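Local coordinates for protein pyruvate kinase (Cryptosporidium parvum, PDB 4DRS) that probably catalyses the last step of glycolysis, passing the phosphoryl group of phosphoenolpyruvate to ADP to give pyruvate and ATP, at residues Ile126-Gly131 with Cys187-Ser192; Met119-Lys124 with Leu143-Cys148; Leu167-Ser172 with Val193-Arg198. All blocks are in the same frame, centred on the assembly; numbering follows the deposited sequence.

Interaction 1. Residues Ile126-Gly131 with Cys187-Ser192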
# COMPACT_ATOMS: atom_id res chain seq x y z
N ILE A 126 -30.21 -17.05 51.49
CA ILE A 126 -31.60 -16.58 51.60
C ILE A 126 -32.16 -16.00 50.29
O ILE A 126 -31.47 -15.25 49.58
CB ILE A 126 -31.76 -15.53 52.74
CG1 ILE A 126 -31.32 -16.13 54.08
CG2 ILE A 126 -33.20 -15.06 52.84
CD1 ILE A 126 -31.02 -15.11 55.16
N GLU A 127 -33.41 -16.35 49.99
CA GLU A 127 -34.11 -15.87 48.80
C GLU A 127 -35.12 -14.78 49.17
O GLU A 127 -35.59 -14.71 50.31
CB GLU A 127 -34.86 -17.01 48.11
CG GLU A 127 -34.01 -18.24 47.81
CD GLU A 127 -34.78 -19.31 47.06
OE1 GLU A 127 -35.81 -19.79 47.58
OE2 GLU A 127 -34.34 -19.68 45.95
N LEU A 128 -35.47 -13.94 48.19
CA LEU A 128 -36.44 -12.87 48.40
C LEU A 128 -37.54 -12.84 47.33
O LEU A 128 -37.33 -13.29 46.20
CB LEU A 128 -35.75 -11.50 48.49
CG LEU A 128 -34.71 -11.25 49.59
CD1 LEU A 128 -34.26 -9.80 49.57
CD2 LEU A 128 -35.24 -11.60 50.98
N LYS A 129 -38.70 -12.31 47.71
CA LYS A 129 -39.85 -12.20 46.82
C LYS A 129 -40.25 -10.73 46.63
O LYS A 129 -40.25 -9.95 47.58
CB LYS A 129 -41.03 -13.01 47.38
CG LYS A 129 -42.19 -13.21 46.42
CD LYS A 129 -43.35 -13.93 47.09
CE LYS A 129 -44.53 -14.07 46.13
NZ LYS A 129 -45.68 -14.75 46.79
N ALA A 130 -40.59 -10.38 45.39
CA ALA A 130 -41.01 -9.02 45.04
C ALA A 130 -42.20 -8.55 45.87
O ALA A 130 -43.13 -9.32 46.12
CB ALA A 130 -41.33 -8.93 43.56
N GLY A 131 -42.17 -7.29 46.30
CA GLY A 131 -43.24 -6.71 47.10
C GLY A 131 -42.89 -6.50 48.56
O GLY A 131 -43.33 -5.53 49.17
N CYS A 187 -35.81 -0.73 51.60
CA CYS A 187 -36.07 -0.84 50.17
C CYS A 187 -37.28 -1.72 49.88
O CYS A 187 -37.76 -2.44 50.75
CB CYS A 187 -34.84 -1.39 49.45
SG CYS A 187 -33.37 -0.37 49.60
N LYS A 188 -37.77 -1.64 48.64
CA LYS A 188 -38.87 -2.48 48.18
C LYS A 188 -38.35 -3.42 47.10
O LYS A 188 -37.95 -2.98 46.02
CB LYS A 188 -40.02 -1.62 47.65
CG LYS A 188 -41.30 -2.39 47.38
CD LYS A 188 -42.37 -1.50 46.76
CE LYS A 188 -42.07 -1.20 45.29
NZ LYS A 188 -43.11 -0.32 44.69
N VAL A 189 -38.35 -4.72 47.41
CA VAL A 189 -37.90 -5.75 46.47
C VAL A 189 -38.75 -5.72 45.20
O VAL A 189 -39.97 -5.91 45.25
CB VAL A 189 -37.92 -7.16 47.12
CG1 VAL A 189 -37.52 -8.23 46.11
CG2 VAL A 189 -37.00 -7.21 48.33
N LEU A 190 -38.09 -5.47 44.07
CA LEU A 190 -38.78 -5.29 42.79
C LEU A 190 -38.95 -6.60 42.03
O LEU A 190 -39.98 -6.83 41.39
CB LEU A 190 -38.07 -4.25 41.92
CG LEU A 190 -37.85 -2.85 42.50
CD1 LEU A 190 -36.81 -2.08 41.69
CD2 LEU A 190 -39.15 -2.06 42.59
N ASN A 191 -37.92 -7.45 42.08
CA ASN A 191 -37.94 -8.74 41.37
C ASN A 191 -37.44 -9.90 42.23
O ASN A 191 -36.38 -9.80 42.86
CB ASN A 191 -37.15 -8.65 40.06
CG ASN A 191 -37.76 -7.66 39.07
OD1 ASN A 191 -37.71 -6.45 39.27
ND2 ASN A 191 -38.34 -8.18 37.99
N SER A 192 -38.20 -10.99 42.25
CA SER A 192 -37.93 -12.15 43.10
C SER A 192 -36.77 -12.99 42.59
O SER A 192 -36.88 -13.66 41.56
CB SER A 192 -39.19 -13.02 43.22
OG SER A 192 -40.34 -12.23 43.45
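Ala130 N donates to Ser192 OG over 2.7 Å, and the bond is close to straight at 175°. The serine hydroxyl is turned beside its own backbone N, anti to the carbonyl carbon (chi1 -44°), which brings it to the backbone of 129-130. There OG also rests against Lys129 CG at 3.6 Å, while the lysine chain beyond CG is extended. One residue further, Gly131 N donates to Val189 O at 2.8 Å, with 166° at the hydrogen and the donor slightly tilted from the carbonyl plane. The same oxygen is approached by the CA-H of Ala130, CA to O 3.3 Å. Two successive amides of one segment are therefore taken by two points of the other, a hydroxyl and a main-chain carbonyl. The contact lies where strand 184-188 ends and its antiparallel partner 133-137 is about to begin. Both segments belong to the beta-rich lid domain that pyruvate kinases carry as an insertion in the TIM barrel, here between barrel strands 105-109 and 232-235. Next to these bonds, Val189 points at the other segment and splits its methyls between two neighbours. CG1 lies against Lys129 O at 3.5 Å, and CG2 meets Leu128 CD1 at 4.0 Å, the valine and leucine crossing at about a right angle. Both side chains also rest on Leu134, and Leu128 reaches Leu173 as well. Ala130 CB lies 3.3 Å from Leu190 O. Gly131 has a positive phi, and at its backbone angles a CB would be jammed against the carbonyl oxygen of Ala130. At the far end, the CA-H of Ser192 approaches Leu128 O at a bent angle, CA to O 3.4 Å.

Interaction 2. Residues Met119-Lys124 with Leu143-Cys148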
# COMPACT_ATOMS: atom_id res chain seq x y z
N MET A 119 -22.98 -11.13 56.46
CA MET A 119 -23.24 -12.56 56.65
C MET A 119 -24.73 -12.81 56.86
O MET A 119 -25.42 -11.99 57.47
CB MET A 119 -22.43 -13.09 57.84
CG MET A 119 -20.93 -12.94 57.70
SD MET A 119 -20.20 -13.99 56.42
CE MET A 119 -20.11 -15.56 57.28
N LEU A 120 -25.21 -13.94 56.36
CA LEU A 120 -26.64 -14.28 56.44
C LEU A 120 -27.01 -15.08 57.69
O LEU A 120 -26.18 -15.27 58.59
CB LEU A 120 -27.10 -14.99 55.15
CG LEU A 120 -27.15 -14.17 53.85
CD1 LEU A 120 -27.45 -15.07 52.66
CD2 LEU A 120 -28.15 -13.03 53.93
N GLU A 121 -28.26 -15.55 57.73
CA GLU A 121 -28.83 -16.26 58.88
C GLU A 121 -27.97 -17.46 59.31
O GLU A 121 -28.06 -18.54 58.73
CB GLU A 121 -30.26 -16.71 58.57
CG GLU A 121 -31.03 -17.28 59.76
CD GLU A 121 -31.47 -16.21 60.74
OE1 GLU A 121 -32.36 -15.41 60.39
OE2 GLU A 121 -30.94 -16.19 61.87
N GLY A 122 -27.15 -17.25 60.33
CA GLY A 122 -26.22 -18.27 60.83
C GLY A 122 -25.09 -18.53 59.85
O GLY A 122 -23.91 -18.40 60.20
N GLY A 123 -25.46 -18.90 58.63
CA GLY A 123 -24.51 -19.14 57.54
C GLY A 123 -25.19 -19.67 56.29
O GLY A 123 -24.52 -20.03 55.33
N LYS A 124 -26.52 -19.72 56.31
CA LYS A 124 -27.30 -20.30 55.21
C LYS A 124 -27.93 -19.25 54.30
O LYS A 124 -28.52 -18.29 54.80
CB LYS A 124 -28.36 -21.27 55.76
CG LYS A 124 -27.80 -22.53 56.41
CD LYS A 124 -27.01 -23.38 55.42
CE LYS A 124 -26.35 -24.57 56.10
NZ LYS A 124 -27.33 -25.65 56.42
N LEU A 143 -25.51 -10.50 61.69
CA LEU A 143 -26.09 -11.57 60.88
C LEU A 143 -27.44 -11.14 60.33
O LEU A 143 -28.34 -10.77 61.08
CB LEU A 143 -26.22 -12.86 61.70
CG LEU A 143 -24.96 -13.51 62.29
CD1 LEU A 143 -25.33 -14.65 63.23
CD2 LEU A 143 -24.01 -13.99 61.20
N GLY A 144 -27.57 -11.19 59.01
CA GLY A 144 -28.77 -10.70 58.32
C GLY A 144 -29.72 -11.79 57.87
O GLY A 144 -29.30 -12.79 57.29
N ASN A 145 -31.01 -11.59 58.14
CA ASN A 145 -32.05 -12.53 57.73
C ASN A 145 -32.69 -12.16 56.39
O ASN A 145 -32.07 -11.49 55.55
CB ASN A 145 -33.11 -12.69 58.83
CG ASN A 145 -33.62 -11.36 59.36
OD1 ASN A 145 -33.95 -10.45 58.60
ND2 ASN A 145 -33.71 -11.24 60.68
N SER A 146 -33.93 -12.62 56.19
CA SER A 146 -34.69 -12.37 54.97
C SER A 146 -35.36 -11.00 54.98
O SER A 146 -36.02 -10.61 54.01
CB SER A 146 -35.74 -13.46 54.78
OG SER A 146 -36.40 -13.35 53.53
N GLU A 147 -35.18 -10.27 56.08
CA GLU A 147 -35.87 -8.99 56.28
C GLU A 147 -34.89 -7.83 56.47
O GLU A 147 -35.16 -6.71 56.03
CB GLU A 147 -36.81 -9.09 57.49
CG GLU A 147 -37.81 -10.23 57.41
CD GLU A 147 -38.29 -10.70 58.78
OE1 GLU A 147 -38.92 -9.90 59.50
OE2 GLU A 147 -38.03 -11.87 59.12
N CYS A 148 -33.75 -8.10 57.11
CA CYS A 148 -32.74 -7.08 57.37
C CYS A 148 -31.33 -7.60 57.13
O CYS A 148 -30.75 -8.28 57.99
CB CYS A 148 -32.88 -6.53 58.80
SG CYS A 148 -31.62 -5.33 59.28
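Leu143 meets the start of 119-124 through one methyl: CD2 sits 3.8 Å from Met119 CB and 3.6 Å from Leu120 O. Of the Met119 side chain, CB does the touching; its chain bends at chi2 and chi3 and leads off toward Glu197. Leu120 directs its CB away from 143-148, yet CB and CD2 pass the carbonyl of Gly144, with CD2 3.6 Å from Gly144 O, and the same methyl also packs on Ile126. Between these leucines the two backbones are joined by Gly144 N donating to Met119 O, 2.8 Å long, 171° at the hydrogen and in the carbonyl plane. The remaining pair is Glu121 and Asn145, which cross obliquely, carboxylate and amide planes 30° apart. The glutamate bends at chi2, and OE1 comes to 3.2 Å from Asn145 CB, meeting carbon and not the amide. Asn145 holds CG between its backbone N and carbonyl carbon (chi1 49°), and its OD1 is gripped by two donors of its own segment, Glu147 N and Cys148 N, both at 2.8 Å. The first bond makes an Asx turn, the second the wider Asx motif, and together they shape the bend leading into strand 148-150. Both segments are loops of the lid domain, with the side chain of Met119 about 10 Å from that of Arg116, an ADP-binding residue. In chemical terms, one straight backbone bond and a strip of leucine carbon join the loops, while the two acids, Glu121 OE1 and Glu147 OE2 at 6.8 Å, probably repel each other mildly.

Interaction 3. Residues Leu167-Ser172 with Val193-Arg198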
# COMPACT_ATOMS: atom_id res chain seq x y z
N LEU A 167 -28.82 -2.16 43.59
CA LEU A 167 -28.62 -3.47 42.95
C LEU A 167 -27.68 -4.36 43.76
O LEU A 167 -26.63 -3.91 44.21
CB LEU A 167 -28.10 -3.31 41.52
CG LEU A 167 -28.98 -2.59 40.49
CD1 LEU A 167 -28.25 -2.46 39.16
CD2 LEU A 167 -30.32 -3.28 40.30
N ILE A 168 -28.07 -5.62 43.93
CA ILE A 168 -27.27 -6.58 44.68
C ILE A 168 -26.92 -7.78 43.80
O ILE A 168 -27.75 -8.25 43.02
CB ILE A 168 -27.97 -7.00 45.99
CG1 ILE A 168 -28.23 -5.76 46.86
CG2 ILE A 168 -27.13 -8.02 46.76
CD1 ILE A 168 -29.09 -6.00 48.09
N ALA A 169 -25.68 -8.26 43.95
CA ALA A 169 -25.14 -9.40 43.18
C ALA A 169 -25.12 -9.16 41.67
O ALA A 169 -25.43 -10.06 40.88
CB ALA A 169 -25.86 -10.70 43.53
N ASP A 170 -24.75 -7.94 41.28
CA ASP A 170 -24.68 -7.50 39.88
C ASP A 170 -25.98 -7.74 39.10
O ASP A 170 -26.01 -8.48 38.12
CB ASP A 170 -23.48 -8.14 39.16
CG ASP A 170 -22.14 -7.62 39.66
OD1 ASP A 170 -21.91 -6.39 39.60
OD2 ASP A 170 -21.32 -8.45 40.10
N GLY A 171 -27.05 -7.09 39.56
CA GLY A 171 -28.35 -7.18 38.90
C GLY A 171 -29.08 -8.48 39.19
O GLY A 171 -29.56 -9.14 38.26
N SER A 172 -29.16 -8.84 40.46
CA SER A 172 -29.93 -10.00 40.90
C SER A 172 -31.09 -9.54 41.77
O SER A 172 -32.25 -9.80 41.46
CB SER A 172 -29.05 -11.00 41.64
OG SER A 172 -27.92 -11.36 40.87
N VAL A 193 -35.65 -12.97 43.32
CA VAL A 193 -34.43 -13.72 42.96
C VAL A 193 -33.75 -14.29 44.22
O VAL A 193 -34.12 -13.96 45.35
CB VAL A 193 -33.44 -12.86 42.13
CG1 VAL A 193 -32.23 -13.67 41.69
CG2 VAL A 193 -34.12 -12.26 40.90
N THR A 194 -32.75 -15.15 44.00
CA THR A 194 -31.98 -15.78 45.08
C THR A 194 -30.52 -15.29 45.13
O THR A 194 -29.85 -15.21 44.10
CB THR A 194 -32.03 -17.32 44.98
OG1 THR A 194 -31.09 -17.90 45.90
CG2 THR A 194 -31.71 -17.81 43.56
N ILE A 195 -30.05 -14.97 46.34
CA ILE A 195 -28.68 -14.46 46.55
C ILE A 195 -28.02 -15.04 47.81
O ILE A 195 -28.71 -15.50 48.73
CB ILE A 195 -28.64 -12.91 46.64
CG1 ILE A 195 -29.63 -12.39 47.69
CG2 ILE A 195 -28.87 -12.28 45.27
CD1 ILE A 195 -29.22 -11.09 48.34
N GLY A 196 -26.69 -15.00 47.85
CA GLY A 196 -25.92 -15.48 49.00
C GLY A 196 -25.30 -14.38 49.84
O GLY A 196 -25.80 -13.26 49.90
N GLU A 197 -24.19 -14.72 50.50
CA GLU A 197 -23.46 -13.79 51.36
C GLU A 197 -22.39 -13.04 50.57
O GLU A 197 -22.08 -13.41 49.43
CB GLU A 197 -22.80 -14.53 52.53
CG GLU A 197 -23.75 -15.35 53.39
CD GLU A 197 -23.06 -16.03 54.57
OE1 GLU A 197 -23.75 -16.29 55.57
OE2 GLU A 197 -21.85 -16.29 54.49
N ARG A 198 -21.82 -11.99 51.17
CA ARG A 198 -20.72 -11.21 50.59
C ARG A 198 -20.97 -10.81 49.14
O ARG A 198 -20.02 -10.70 48.35
CB ARG A 198 -19.41 -12.00 50.67
CG ARG A 198 -18.79 -12.14 52.05
CD ARG A 198 -17.51 -12.96 51.93
NE ARG A 198 -16.81 -13.13 53.19
CZ ARG A 198 -15.87 -12.30 53.66
NH1 ARG A 198 -15.52 -11.21 52.96
NH2 ARG A 198 -15.29 -12.55 54.82
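Ile195 and Ser172 bury the largest areas here, followed by Val193. Ile195 points at the other segment and meets the hairpin end with two branches. CG2 fits against Ala169 CB at 3.8 Å and Ser172 CB at 3.9 Å. The longer branch has CG1 between the backbone N and the carbonyl carbon (chi1 53°), and its CD1 touches Ile168 CG2 at 4.0 Å; the two isoleucines cross at about a right angle. Ser172 offers carbon and a carbonyl to the other segment, while its hydroxyl OG donates to Ala169 O over 2.8 Å from well above the carbonyl plane. Ser172 N, in turn, donates to Ile168 O, closing the hairpin loop, in which residues 169-171 all have positive phi. Val193 presses CG2 against the outer side of Ser172 O, a tight 3.1 Å, and its CG1 approaches the serine CB. The side chain of Ala169 is about 8 Å from that of the ADP-binding Arg116. The hairpin joins strands 165-168 and 173-180; Leu173 of the latter lies against both Ile168 and Ile195, strand 201-202 flanks 165-168, and strand 194-195 pairs on with 126-127.

From the N terminus the segments come in the order 119-124, 126-131, 143-148, 167-172, 187-192 and 193-198. Interaction 2 closes first, at 143-148, around strands 126-127 and 133-137. Interaction 1 opens inside that loop and closes much later, so the two cross; interaction 3 opens at 167-172 and ends just after interaction 1, crossing it too. Interactions 2 and 3 follow in series, yet meet in space where Leu120 N probably donates to Glu197 OE1. Interactions 1 and 3 share the small sheet of strands 126-127 and 194-195, with Leu128 N probably bonded to Val193 O. Together they tie the lid domain's entry loop, the 169-172 hairpin and the chain after strand 184-188.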